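Local structure of glycinin A3B4 subunit (Glycine max, 2D5F) at residues V47-S61 / Y131-S145. The protein serves as a seed storage protein of the 11S globulin class, a two-cupin subunit that assembles into hexamers in soybean. Sequence-based numbering, arbitrary orientation. Where two conformers were deposited one is given.
With CO3 (carbonate ion), chain E.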
# COMPACT_ATOMS: atom_id res chain seq x y z
N VAL B 47 30.05 -5.09 -10.85
CA VAL B 47 30.62 -4.98 -9.51
C VAL B 47 31.88 -4.14 -9.48
O VAL B 47 32.65 -4.11 -10.45
CB VAL B 47 30.93 -6.39 -8.94
CG1 VAL B 47 31.47 -6.28 -7.52
CG2 VAL B 47 29.67 -7.26 -8.97
N SER B 48 32.09 -3.47 -8.36
CA SER B 48 33.25 -2.61 -8.17
C SER B 48 33.85 -2.84 -6.78
O SER B 48 33.14 -2.80 -5.78
CB SER B 48 32.82 -1.15 -8.32
OG SER B 48 33.85 -0.27 -7.93
N LYS B 49 35.15 -3.09 -6.73
CA LYS B 49 35.85 -3.31 -5.47
C LYS B 49 36.63 -2.04 -5.14
O LYS B 49 37.47 -1.60 -5.93
CB LYS B 49 36.81 -4.49 -5.60
CG LYS B 49 37.57 -4.82 -4.33
CD LYS B 49 38.44 -6.04 -4.55
CE LYS B 49 39.27 -6.37 -3.32
NZ LYS B 49 40.22 -7.49 -3.58
N ARG B 50 36.36 -1.44 -3.99
CA ARG B 50 37.03 -0.21 -3.61
C ARG B 50 37.92 -0.36 -2.39
O ARG B 50 37.55 -1.02 -1.41
CB ARG B 50 36.01 0.90 -3.36
CG ARG B 50 35.33 1.39 -4.63
CD ARG B 50 33.99 2.06 -4.36
NE ARG B 50 33.11 1.92 -5.51
CZ ARG B 50 31.78 2.00 -5.46
NH1 ARG B 50 31.07 1.85 -6.57
NH2 ARG B 50 31.17 2.22 -4.31
N THR B 51 39.09 0.25 -2.45
CA THR B 51 40.02 0.19 -1.34
C THR B 51 40.41 1.59 -0.92
O THR B 51 40.87 2.39 -1.72
CB THR B 51 41.30 -0.59 -1.71
OG1 THR B 51 40.97 -1.94 -2.03
CG2 THR B 51 42.28 -0.58 -0.54
N LEU B 52 40.18 1.89 0.35
CA LEU B 52 40.53 3.18 0.90
C LEU B 52 41.71 2.93 1.81
O LEU B 52 41.60 2.21 2.80
CB LEU B 52 39.38 3.76 1.73
CG LEU B 52 38.13 4.33 1.04
CD1 LEU B 52 37.55 3.31 0.07
CD2 LEU B 52 37.11 4.70 2.10
N ASN B 53 42.85 3.50 1.46
CA ASN B 53 44.04 3.33 2.29
C ASN B 53 43.89 4.20 3.53
O ASN B 53 42.90 4.92 3.68
CB ASN B 53 45.28 3.72 1.48
CG ASN B 53 45.61 2.70 0.40
OD1 ASN B 53 46.19 3.04 -0.63
ND2 ASN B 53 45.24 1.45 0.64
N ARG B 54 44.87 4.12 4.43
CA ARG B 54 44.86 4.90 5.66
C ARG B 54 44.57 6.36 5.34
O ARG B 54 45.19 6.94 4.44
CB ARG B 54 46.21 4.76 6.37
CG ARG B 54 46.24 5.24 7.81
CD ARG B 54 47.42 4.63 8.54
NE ARG B 54 47.52 5.07 9.93
CZ ARG B 54 47.78 6.31 10.30
NH1 ARG B 54 47.99 7.25 9.39
NH2 ARG B 54 47.86 6.62 11.59
N ASN B 55 43.63 6.95 6.07
CA ASN B 55 43.24 8.34 5.86
C ASN B 55 42.65 8.55 4.46
O ASN B 55 42.58 9.68 3.98
CB ASN B 55 44.44 9.28 6.04
CG ASN B 55 44.85 9.44 7.50
OD1 ASN B 55 45.70 10.27 7.82
ND2 ASN B 55 44.25 8.66 8.39
N GLY B 56 42.24 7.47 3.82
CA GLY B 56 41.68 7.57 2.48
C GLY B 56 40.27 8.13 2.44
O GLY B 56 39.40 7.72 3.22
N LEU B 57 40.04 9.08 1.54
CA LEU B 57 38.74 9.71 1.38
C LEU B 57 38.22 9.56 -0.05
O LEU B 57 38.84 10.05 -1.00
CB LEU B 57 38.82 11.20 1.74
CG LEU B 57 37.61 12.08 1.40
CD1 LEU B 57 36.42 11.73 2.28
CD2 LEU B 57 37.99 13.55 1.62
N HIS B 58 37.09 8.88 -0.19
CA HIS B 58 36.49 8.69 -1.50
C HIS B 58 35.64 9.93 -1.75
O HIS B 58 34.63 10.14 -1.08
CB HIS B 58 35.63 7.43 -1.50
CG HIS B 58 35.07 7.08 -2.84
ND1 HIS B 58 34.17 6.05 -3.03
CD2 HIS B 58 35.29 7.61 -4.07
CE1 HIS B 58 33.87 5.96 -4.31
NE2 HIS B 58 34.53 6.90 -4.96
N LEU B 59 36.06 10.76 -2.70
CA LEU B 59 35.35 12.00 -3.02
C LEU B 59 33.88 11.79 -3.35
O LEU B 59 33.50 10.80 -3.99
CB LEU B 59 36.06 12.72 -4.17
CG LEU B 59 37.55 13.03 -3.91
CD1 LEU B 59 38.11 13.85 -5.06
CD2 LEU B 59 37.70 13.78 -2.59
N PRO B 60 33.02 12.73 -2.93
CA PRO B 60 31.58 12.65 -3.18
C PRO B 60 31.15 12.40 -4.62
O PRO B 60 31.63 13.05 -5.55
CB PRO B 60 31.05 13.98 -2.62
CG PRO B 60 32.23 14.90 -2.76
CD PRO B 60 33.39 14.03 -2.34
N SER B 61 30.24 11.45 -4.79
CA SER B 61 29.72 11.10 -6.10
C SER B 61 28.34 10.46 -5.98
O SER B 61 27.90 10.11 -4.88
CB SER B 61 30.65 10.11 -6.80
OG SER B 61 30.59 8.84 -6.18
N TYR B 131 27.28 10.61 -2.05
CA TYR B 131 27.85 9.98 -0.86
C TYR B 131 29.37 10.03 -0.93
O TYR B 131 29.95 10.08 -2.02
CB TYR B 131 27.41 8.52 -0.73
CG TYR B 131 28.22 7.56 -1.57
CD1 TYR B 131 28.02 7.46 -2.94
CD2 TYR B 131 29.22 6.77 -0.99
CE1 TYR B 131 28.79 6.60 -3.72
CE2 TYR B 131 30.00 5.90 -1.76
CZ TYR B 131 29.78 5.82 -3.12
OH TYR B 131 30.52 4.96 -3.89
N TRP B 132 29.99 10.02 0.25
CA TRP B 132 31.45 10.03 0.38
C TRP B 132 31.79 9.09 1.54
O TRP B 132 30.97 8.89 2.44
CB TRP B 132 31.98 11.43 0.68
CG TRP B 132 31.40 12.07 1.91
CD1 TRP B 132 30.30 12.89 1.97
CD2 TRP B 132 31.84 11.90 3.26
NE1 TRP B 132 30.03 13.23 3.27
CE2 TRP B 132 30.95 12.63 4.09
CE3 TRP B 132 32.89 11.18 3.86
CZ2 TRP B 132 31.09 12.68 5.48
CZ3 TRP B 132 33.03 11.23 5.25
CH2 TRP B 132 32.13 11.97 6.04
N THR B 133 32.98 8.51 1.50
CA THR B 133 33.41 7.60 2.56
C THR B 133 34.84 7.92 2.99
O THR B 133 35.62 8.46 2.20
CB THR B 133 33.34 6.14 2.11
OG1 THR B 133 34.24 5.94 1.02
CG2 THR B 133 31.92 5.77 1.68
N TYR B 134 35.17 7.58 4.23
CA TYR B 134 36.49 7.86 4.77
C TYR B 134 36.94 6.73 5.69
O TYR B 134 36.15 6.21 6.47
CB TYR B 134 36.44 9.17 5.56
CG TYR B 134 37.71 9.48 6.33
CD1 TYR B 134 38.87 9.88 5.66
CD2 TYR B 134 37.75 9.38 7.72
CE1 TYR B 134 40.03 10.15 6.36
CE2 TYR B 134 38.91 9.65 8.43
CZ TYR B 134 40.05 10.04 7.74
OH TYR B 134 41.22 10.30 8.42
N ASN B 135 38.21 6.37 5.57
CA ASN B 135 38.80 5.32 6.39
C ASN B 135 39.18 5.93 7.73
O ASN B 135 40.00 6.84 7.79
CB ASN B 135 40.04 4.77 5.68
CG ASN B 135 40.62 3.56 6.37
OD1 ASN B 135 41.48 2.87 5.81
ND2 ASN B 135 40.17 3.29 7.59
N THR B 136 38.57 5.43 8.80
CA THR B 136 38.84 5.93 10.14
C THR B 136 39.80 5.04 10.93
O THR B 136 40.10 5.31 12.09
CB THR B 136 37.55 6.03 10.97
OG1 THR B 136 37.03 4.71 11.17
CG2 THR B 136 36.51 6.87 10.25
N GLY B 137 40.28 3.97 10.29
CA GLY B 137 41.18 3.06 10.97
C GLY B 137 42.57 2.99 10.36
O GLY B 137 42.89 3.76 9.45
N ASP B 138 43.39 2.07 10.84
CA ASP B 138 44.74 1.93 10.33
C ASP B 138 44.84 1.07 9.09
O ASP B 138 45.46 1.48 8.10
CB ASP B 138 45.67 1.38 11.42
CG ASP B 138 45.89 2.38 12.54
OD1 ASP B 138 46.17 3.56 12.24
OD2 ASP B 138 45.79 1.98 13.72
N GLU B 139 44.24 -0.11 9.12
CA GLU B 139 44.28 -0.97 7.95
C GLU B 139 43.39 -0.37 6.87
O GLU B 139 42.50 0.44 7.14
CB GLU B 139 43.83 -2.38 8.30
CG GLU B 139 42.34 -2.55 8.53
CD GLU B 139 41.98 -3.98 8.90
OE1 GLU B 139 42.56 -4.91 8.30
OE2 GLU B 139 41.11 -4.17 9.77
N PRO B 140 43.63 -0.74 5.60
CA PRO B 140 42.80 -0.20 4.52
C PRO B 140 41.38 -0.74 4.54
O PRO B 140 41.12 -1.85 5.00
CB PRO B 140 43.57 -0.62 3.27
CG PRO B 140 44.19 -1.91 3.68
CD PRO B 140 44.69 -1.61 5.07
N VAL B 141 40.44 0.07 4.06
CA VAL B 141 39.06 -0.36 3.99
C VAL B 141 38.87 -0.99 2.62
O VAL B 141 39.23 -0.40 1.60
CB VAL B 141 38.08 0.81 4.13
CG1 VAL B 141 36.68 0.39 3.68
CG2 VAL B 141 38.04 1.29 5.58
N VAL B 142 38.32 -2.20 2.61
CA VAL B 142 38.05 -2.89 1.36
C VAL B 142 36.55 -3.17 1.29
O VAL B 142 35.98 -3.80 2.19
CB VAL B 142 38.83 -4.22 1.26
CG1 VAL B 142 38.49 -4.93 -0.04
CG2 VAL B 142 40.34 -3.95 1.35
N ALA B 143 35.90 -2.68 0.23
CA ALA B 143 34.47 -2.87 0.07
C ALA B 143 34.13 -3.36 -1.34
O ALA B 143 34.79 -2.99 -2.31
CB ALA B 143 33.74 -1.57 0.36
N ILE B 144 33.10 -4.20 -1.43
CA ILE B 144 32.66 -4.73 -2.71
C ILE B 144 31.25 -4.21 -2.99
O ILE B 144 30.31 -4.50 -2.24
CB ILE B 144 32.65 -6.28 -2.74
CG1 ILE B 144 34.08 -6.82 -2.92
CG2 ILE B 144 31.80 -6.79 -3.89
CD1 ILE B 144 35.01 -6.53 -1.76
N SER B 145 31.12 -3.46 -4.07
CA SER B 145 29.84 -2.87 -4.42
C SER B 145 29.10 -3.51 -5.59
O SER B 145 29.66 -3.71 -6.66
CB SER B 145 30.02 -1.38 -4.71
OG SER B 145 28.79 -0.81 -5.12
C CO3 E . 33.10 3.34 -1.24
O1 CO3 E . 33.68 4.43 -0.96
O2 CO3 E . 32.29 3.30 -2.23
O3 CO3 E . 33.34 2.29 -0.53
O HOH W 1 42.46 6.32 8.46
O HOH W 2 31.75 8.56 -3.89
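Two antiparallel ladders, one in each sheet of the N-terminal cupin barrel, join 47-61 to 131-145 and enclose a carbonate ion between them. In one sheet, strand 47-52 runs beside 141-145 at 166°, with S48, R50 and L52 hydrogen-bonded in pairs to S145, A143 and V141. In the other, strand 56-61 lies against 131-135, and a beta bulge shifts the register between H58 and S61. Water 2 sits in the bulge, bonded to L59 O, S61 OG and Y131 O, over the centre of the H58 imidazole. Both segments pass from one sheet to the other side by side: a type II turn from N53 to G56 faces the 136-140 loop.

Inside the barrel, H58 ND1 (2.7 Å) and T133 OG1 both donate to carbonate O1. R50 NH2 (2.6 Å) and Y131 OH both donate to O2. H58 CG is anti to the backbone N (chi1 -174°), placing the ring beside the ion, and the turn about CB-CG presents ND1 to it. S145 CB lies over one face of the R50 guanidinium, offset toward its rim; Q67 binds R50 NH1, while Y164 holds H58 NE2. A143 CB approaches carbonate O3 at 4.0 Å. Four donors on two anion oxygens, with an arginine among them, are consistent with a largely buried pocket that can hold a small anion, here a carbonate, probably taken up from the crystallisation liquor.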